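Transcriptional regulator (NtrC family) (Aquifex aeolicus, PDB 3DZD) probably activates transcription by sigma54 RNA polymerase, using an AAA+ ATPase domain controlled by a response-regulator receiver domain, and is captured here in its inactive state. Local coordinates at residues Gln192-Phe200 and Leu234-Val245. Residues are numbered along the deposited sequence; the frame is centred on the assembly and turned at random.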
loop_
_atom_site.group_PDB
_atom_site.type_symbol
_atom_site.label_atom_id
_atom_site.label_comp_id
_atom_site.label_asym_id
_atom_site.label_seq_id
_atom_site.Cartn_x
_atom_site.Cartn_y
_atom_site.Cartn_z
ATOM N N GLN A 192 -1.554 27.497 2.517
ATOM C CA GLN A 192 -0.528 28.119 3.346
ATOM C C GLN A 192 -0.249 27.380 4.648
ATOM O O GLN A 192 0.895 27.038 4.942
ATOM C CB GLN A 192 -0.924 29.559 3.673
ATOM C CG GLN A 192 -1.218 30.417 2.461
ATOM C CD GLN A 192 -1.617 31.828 2.841
ATOM O OE1 GLN A 192 -1.985 32.093 3.986
ATOM N NE2 GLN A 192 -1.544 32.742 1.881
ATOM N N GLU A 193 -1.299 27.134 5.422
ATOM C CA GLU A 193 -1.127 26.673 6.796
ATOM C C GLU A 193 -1.749 25.311 7.098
ATOM O O GLU A 193 -1.724 24.851 8.239
ATOM C CB GLU A 193 -1.623 27.741 7.774
ATOM C CG GLU A 193 -0.686 28.941 7.866
ATOM C CD GLU A 193 -1.411 30.243 8.137
ATOM O OE1 GLU A 193 -2.660 30.243 8.120
ATOM O OE2 GLU A 193 -0.732 31.267 8.360
ATOM N N LEU A 194 -2.303 24.669 6.075
ATOM C CA LEU A 194 -2.693 23.267 6.188
ATOM C C LEU A 194 -1.452 22.380 6.247
ATOM O O LEU A 194 -1.519 21.216 6.644
ATOM C CB LEU A 194 -3.578 22.853 5.015
ATOM C CG LEU A 194 -5.042 22.545 5.347
ATOM C CD1 LEU A 194 -5.768 23.762 5.927
ATOM C CD2 LEU A 194 -5.771 22.004 4.116
ATOM N N ALA A 195 -0.322 22.945 5.842
ATOM C CA ALA A 195 0.947 22.234 5.864
ATOM C C ALA A 195 1.280 21.746 7.270
ATOM O O ALA A 195 1.509 20.558 7.476
ATOM C CB ALA A 195 2.060 23.119 5.328
ATOM N N GLU A 196 1.297 22.663 8.234
ATOM C CA GLU A 196 1.611 22.309 9.617
ATOM C C GLU A 196 0.726 21.176 10.138
ATOM O O GLU A 196 1.111 20.442 11.047
ATOM C CB GLU A 196 1.489 23.529 10.531
ATOM C CG GLU A 196 1.709 23.223 12.005
ATOM C CD GLU A 196 1.789 24.475 12.857
ATOM O OE1 GLU A 196 1.686 25.586 12.294
ATOM O OE2 GLU A 196 1.953 24.351 14.089
ATOM N N SER A 197 -0.457 21.038 9.553
ATOM C CA SER A 197 -1.391 19.993 9.949
ATOM C C SER A 197 -1.092 18.681 9.237
ATOM O O SER A 197 -1.214 17.602 9.816
ATOM C CB SER A 197 -2.823 20.426 9.639
ATOM O OG SER A 197 -3.684 19.305 9.558
ATOM N N GLU A 198 -0.717 18.780 7.969
ATOM C CA GLU A 198 -0.361 17.608 7.182
ATOM C C GLU A 198 0.832 16.893 7.794
ATOM O O GLU A 198 0.915 15.667 7.771
ATOM C CB GLU A 198 -0.026 18.022 5.748
ATOM C CG GLU A 198 -1.237 18.339 4.919
ATOM C CD GLU A 198 -2.033 17.100 4.598
ATOM O OE1 GLU A 198 -1.532 16.265 3.814
ATOM O OE2 GLU A 198 -3.159 16.961 5.130
ATOM N N LEU A 199 1.755 17.675 8.339
ATOM C CA LEU A 199 2.985 17.137 8.898
ATOM C C LEU A 199 2.774 16.562 10.292
ATOM O O LEU A 199 3.193 15.439 10.582
ATOM C CB LEU A 199 4.058 18.230 8.975
ATOM C CG LEU A 199 4.968 18.472 7.773
ATOM C CD1 LEU A 199 6.009 19.540 8.104
ATOM C CD2 LEU A 199 5.651 17.183 7.355
ATOM N N PHE A 200 2.136 17.349 11.154
ATOM C CA PHE A 200 2.047 17.029 12.577
ATOM C C PHE A 200 0.780 16.276 12.965
ATOM O O PHE A 200 0.690 15.718 14.053
ATOM C CB PHE A 200 2.180 18.305 13.409
ATOM C CG PHE A 200 3.532 18.939 13.310
ATOM C CD1 PHE A 200 4.562 18.533 14.142
ATOM C CD2 PHE A 200 3.780 19.923 12.371
ATOM C CE1 PHE A 200 5.815 19.106 14.046
ATOM C CE2 PHE A 200 5.030 20.501 12.269
ATOM C CZ PHE A 200 6.051 20.092 13.107
ATOM N N LEU A 234 7.518 26.455 2.531
ATOM C CA LEU A 234 7.030 26.288 3.897
ATOM C C LEU A 234 7.029 27.605 4.660
ATOM O O LEU A 234 8.002 28.359 4.597
ATOM C CB LEU A 234 7.897 25.284 4.665
ATOM C CG LEU A 234 7.758 23.794 4.383
ATOM C CD1 LEU A 234 8.762 23.021 5.223
ATOM C CD2 LEU A 234 6.343 23.329 4.663
ATOM N N ASP A 235 5.950 27.859 5.398
ATOM C CA ASP A 235 5.882 28.995 6.312
ATOM C C ASP A 235 7.139 29.025 7.166
ATOM O O ASP A 235 7.692 27.980 7.495
ATOM C CB ASP A 235 4.663 28.872 7.234
ATOM C CG ASP A 235 3.344 28.879 6.475
ATOM O OD1 ASP A 235 3.364 28.897 5.226
ATOM O OD2 ASP A 235 2.282 28.864 7.134
ATOM N N GLN A 236 7.593 30.214 7.537
ATOM C CA GLN A 236 8.768 30.302 8.391
ATOM C C GLN A 236 8.420 29.836 9.798
ATOM O O GLN A 236 9.286 29.721 10.668
ATOM C CB GLN A 236 9.353 31.714 8.398
ATOM C CG GLN A 236 10.776 31.767 8.931
ATOM C CD GLN A 236 11.704 32.562 8.035
ATOM O OE1 GLN A 236 11.282 33.098 7.009
ATOM N NE2 GLN A 236 12.976 32.634 8.412
ATOM N N ARG A 237 7.139 29.557 10.005
ATOM C CA ARG A 237 6.667 28.983 11.254
ATOM C C ARG A 237 6.852 27.472 11.224
ATOM O O ARG A 237 7.349 26.879 12.183
ATOM C CB ARG A 237 5.192 29.330 11.474
ATOM C CG ARG A 237 4.623 28.781 12.765
ATOM C CD ARG A 237 3.485 29.645 13.291
ATOM N NE ARG A 237 3.210 29.349 14.694
ATOM C CZ ARG A 237 2.545 28.274 15.097
ATOM N NH1 ARG A 237 2.088 27.409 14.200
ATOM N NH2 ARG A 237 2.338 28.061 16.388
ATOM N N VAL A 238 6.442 26.864 10.112
ATOM C CA VAL A 238 6.633 25.435 9.884
ATOM C C VAL A 238 8.124 25.087 9.839
ATOM O O VAL A 238 8.558 24.124 10.470
ATOM C CB VAL A 238 5.975 24.993 8.572
ATOM C CG1 VAL A 238 5.932 23.477 8.488
ATOM C CG2 VAL A 238 4.578 25.573 8.456
ATOM N N GLN A 239 8.898 25.884 9.099
ATOM C CA GLN A 239 10.344 25.702 9.001
ATOM C C GLN A 239 10.954 25.543 10.375
ATOM O O GLN A 239 11.795 24.674 10.597
ATOM C CB GLN A 239 11.009 26.886 8.289
ATOM C CG GLN A 239 10.642 26.999 6.817
ATOM C CD GLN A 239 11.279 28.194 6.134
ATOM O OE1 GLN A 239 12.331 28.672 6.544
ATOM N NE2 GLN A 239 10.639 28.676 5.075
ATOM N N ALA A 240 10.538 26.398 11.297
ATOM C CA ALA A 240 11.087 26.388 12.644
ATOM C C ALA A 240 10.698 25.104 13.369
ATOM O O ALA A 240 11.535 24.448 13.989
ATOM C CB ALA A 240 10.601 27.599 13.409
ATOM N N LYS A 241 9.422 24.750 13.280
ATOM C CA LYS A 241 8.914 23.523 13.878
ATOM C C LYS A 241 9.599 22.279 13.315
ATOM O O LYS A 241 10.014 21.400 14.063
ATOM C CB LYS A 241 7.401 23.433 13.678
ATOM C CG LYS A 241 6.625 24.486 14.463
ATOM C CD LYS A 241 5.128 24.368 14.218
ATOM C CE LYS A 241 4.623 22.972 14.556
ATOM N NZ LYS A 241 5.025 22.567 15.934
ATOM N N LEU A 242 9.700 22.213 11.990
ATOM C CA LEU A 242 10.369 21.116 11.309
ATOM C C LEU A 242 11.805 20.994 11.810
ATOM O O LEU A 242 12.302 19.896 12.054
ATOM C CB LEU A 242 10.351 21.357 9.799
ATOM C CG LEU A 242 10.998 20.317 8.880
ATOM C CD1 LEU A 242 10.347 18.954 9.059
ATOM C CD2 LEU A 242 10.918 20.755 7.408
ATOM N N LEU A 243 12.467 22.137 11.969
ATOM C CA LEU A 243 13.831 22.163 12.463
ATOM C C LEU A 243 13.916 21.464 13.822
ATOM O O LEU A 243 14.759 20.589 14.038
ATOM C CB LEU A 243 14.326 23.605 12.583
ATOM C CG LEU A 243 15.734 23.721 13.163
ATOM C CD1 LEU A 243 16.758 23.070 12.232
ATOM C CD2 LEU A 243 16.084 25.167 13.430
ATOM N N ARG A 244 13.030 21.854 14.731
ATOM C CA ARG A 244 13.018 21.303 16.078
ATOM C C ARG A 244 12.816 19.788 16.079
ATOM O O ARG A 244 13.311 19.088 16.968
ATOM C CB ARG A 244 11.951 21.995 16.930
ATOM C CG ARG A 244 11.930 21.526 18.368
ATOM C CD ARG A 244 11.351 22.592 19.281
ATOM N NE ARG A 244 11.351 22.179 20.683
ATOM C CZ ARG A 244 12.451 21.980 21.404
ATOM N NH1 ARG A 244 13.651 22.140 20.851
ATOM N NH2 ARG A 244 12.353 21.609 22.675
ATOM N N VAL A 245 12.091 19.290 15.080
ATOM C CA VAL A 245 11.904 17.850 14.904
ATOM C C VAL A 245 13.199 17.176 14.448
ATOM O O VAL A 245 13.589 16.136 14.977
ATOM C CB VAL A 245 10.763 17.541 13.911
ATOM C CG1 VAL A 245 10.832 16.098 13.433
ATOM C CG2 VAL A 245 9.404 17.839 14.556
HETATM O O HOH W 1 2.398 28.182 10.372
#
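E196 reaches from helix 195-200 to R237 and K241, one turn apart on helix 236-245, where the two helices run nearly parallel (20°) in the AAA+ ATPase (sigma54 interaction) domain. With CG anti to the backbone N (chi1 176°) and the chain extended beyond it, the E196 carboxylate arrives at the edge of the R237 guanidinium, and OE1 makes a salt bridge to NH1 at 2.7 Å, the two planes 34° apart. OE2 lies 4.0 Å from K241 NZ, too far for a salt bridge, though the opposite charges probably attract. A lysine in place of E196 would probably leave R237 without its carboxylate mate and set like charges against both basic side chains. Bent at chi3 and chi4, K241 folds over one face of the F200 ring, NZ standing 4.1 Å from the ring centroid in a cation-pi contact. V245 CG2 packs obliquely on F200 CE1, and L218 of helix 217-220 touches both residues. On the buried side L199 CD1 meets V238 CG1 at 4.0 Å, while A195 faces L234. A water donates weak hydrogen bonds to E196 OE1 and D235 OD2, both 3.3 Å long.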